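Local coordinates for transcriptional regulator (LacI family) (Clostridium acetobutylicum ATCC 824, PDB 3G85), which probably acts as a LacI-family transcription factor that binds cis-regulatory DNA and regulates transcription, at residues 246-251 with 270-275. Numbering follows the deposited sequence.
Sequences EEMAGT and ILFDGP
Phe272 reaches from the edge strand to the helix and meets the adjacent Glu247 and Met248 and, one turn on, Thr251 of helix 245-260. The main apolar contact is with selenomethionine Met248, whose CG sits 3.6 Å from the centroid of the Phe272 ring and only 11° off its normal, a CH-pi contact over the centre of one face. The two side chains run alongside one another in opposing senses, and Met248 CG stands anti to its own carbonyl carbon. Its SE lies 5.1 Å from the Phe272 centroid, obliquely placed, which makes the pair a Met-aromatic contact as well.

Thr251 meets the ring at its edge. Thr251 and Phe272 approach tip to tip, with Thr251 OG1 3.3 Å from Phe272 CZ and near the ring plane. This hydroxyl stands beside its own backbone N (chi1 -62°), 3.1 Å from Glu247 O one turn earlier, and that carbonyl oxygen is itself a little farther from Phe272 CZ. Glu247 adds only its CB, 3.7 Å from Phe272 CE1 at an oblique angle, while its carboxylate takes no part. A looser aliphatic contact, 4.1 Å between Thr251 CG2 and Ile270 CG1, extends the interface toward the start of the strand.

Val107 of neighbouring strand 105-109 touches Met248, Thr251 and Phe272, and Pro244 also packs on Phe272. Strand 269-272 pairs with 105-109 at the margin of a six-stranded parallel sheet, and segment 246-251 runs nearly antiparallel to strand 270-272, at 169°. Such a helix laid against a parallel sheet is characteristic of the alpha/beta subdomains of the periplasmic binding protein-like fold, here in the subdomain that contains the N-terminal strand.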
# COMPACT_ATOMS: atom_id res chain seq x y z
N GLU A 246 0.33 9.76 2.77
CA GLU A 246 0.63 11.03 3.46
C GLU A 246 -0.41 11.37 4.53
O GLU A 246 -0.03 11.61 5.68
CB GLU A 246 0.86 12.21 2.49
CG GLU A 246 2.03 11.95 1.52
CD GLU A 246 1.63 11.19 0.28
OE1 GLU A 246 0.50 10.68 0.17
OE2 GLU A 246 2.50 11.08 -0.61
N GLU A 247 -1.70 11.35 4.16
CA GLU A 247 -2.78 11.67 5.08
C GLU A 247 -2.88 10.64 6.20
O GLU A 247 -3.13 11.01 7.37
CB GLU A 247 -4.11 11.73 4.34
CG GLU A 247 -4.24 12.92 3.43
CD GLU A 247 -4.12 14.27 4.15
OE1 GLU A 247 -4.42 14.38 5.37
OE2 GLU A 247 -3.70 15.24 3.49
N MSE A 248 -2.68 9.37 5.86
CA MSE A 248 -2.68 8.31 6.89
C MSE A 248 -1.59 8.49 7.94
O MSE A 248 -1.83 8.31 9.15
CB MSE A 248 -2.57 6.92 6.24
CG MSE A 248 -3.82 6.59 5.43
SE MSE A 248 -3.55 4.98 4.31
CE MSE A 248 -3.60 3.58 5.71
N ALA A 249 -0.38 8.81 7.48
CA ALA A 249 0.74 9.04 8.38
C ALA A 249 0.46 10.23 9.32
O ALA A 249 0.74 10.15 10.53
CB ALA A 249 2.04 9.26 7.58
N GLY A 250 -0.12 11.30 8.79
CA GLY A 250 -0.51 12.45 9.60
C GLY A 250 -1.53 12.01 10.64
O GLY A 250 -1.45 12.41 11.82
N THR A 251 -2.50 11.20 10.23
CA THR A 251 -3.54 10.74 11.17
C THR A 251 -2.98 9.86 12.31
O THR A 251 -3.48 9.89 13.45
CB THR A 251 -4.69 10.02 10.44
OG1 THR A 251 -5.31 10.93 9.54
CG2 THR A 251 -5.75 9.52 11.41
N ILE A 270 -9.27 4.04 12.31
CA ILE A 270 -9.61 4.96 11.23
C ILE A 270 -9.46 4.24 9.90
O ILE A 270 -8.41 3.65 9.60
CB ILE A 270 -8.69 6.20 11.20
CG1 ILE A 270 -8.56 6.83 12.60
CG2 ILE A 270 -9.22 7.23 10.19
CD1 ILE A 270 -9.90 7.00 13.35
N LEU A 271 -10.52 4.30 9.10
CA LEU A 271 -10.53 3.65 7.84
C LEU A 271 -10.59 4.68 6.70
O LEU A 271 -11.58 5.39 6.56
CB LEU A 271 -11.73 2.69 7.76
CG LEU A 271 -11.73 1.74 6.57
CD1 LEU A 271 -10.48 0.78 6.48
CD2 LEU A 271 -13.04 0.91 6.53
N PHE A 272 -9.52 4.76 5.90
CA PHE A 272 -9.47 5.69 4.77
C PHE A 272 -10.07 5.09 3.54
O PHE A 272 -10.09 3.85 3.36
CB PHE A 272 -8.03 6.10 4.43
CG PHE A 272 -7.48 7.17 5.32
CD1 PHE A 272 -7.27 8.46 4.82
CD2 PHE A 272 -7.23 6.91 6.68
CE1 PHE A 272 -6.78 9.46 5.64
CE2 PHE A 272 -6.74 7.89 7.51
CZ PHE A 272 -6.52 9.17 7.00
N ASP A 273 -10.53 5.98 2.66
CA ASP A 273 -10.94 5.57 1.33
C ASP A 273 -9.70 5.70 0.44
O ASP A 273 -9.07 6.76 0.45
CB ASP A 273 -12.02 6.51 0.79
CG ASP A 273 -12.35 6.24 -0.70
OD1 ASP A 273 -12.98 5.21 -0.99
OD2 ASP A 273 -11.93 7.02 -1.59
N GLY A 274 -9.34 4.67 -0.34
CA GLY A 274 -8.21 4.84 -1.29
C GLY A 274 -8.77 5.36 -2.61
O GLY A 274 -9.54 4.66 -3.23
N PRO A 275 -8.48 6.63 -2.98
CA PRO A 275 -9.22 7.21 -4.13
C PRO A 275 -8.80 6.66 -5.48
O PRO A 275 -7.60 6.44 -5.73
CB PRO A 275 -8.83 8.69 -4.11
CG PRO A 275 -7.45 8.69 -3.51
CD PRO A 275 -7.51 7.59 -2.42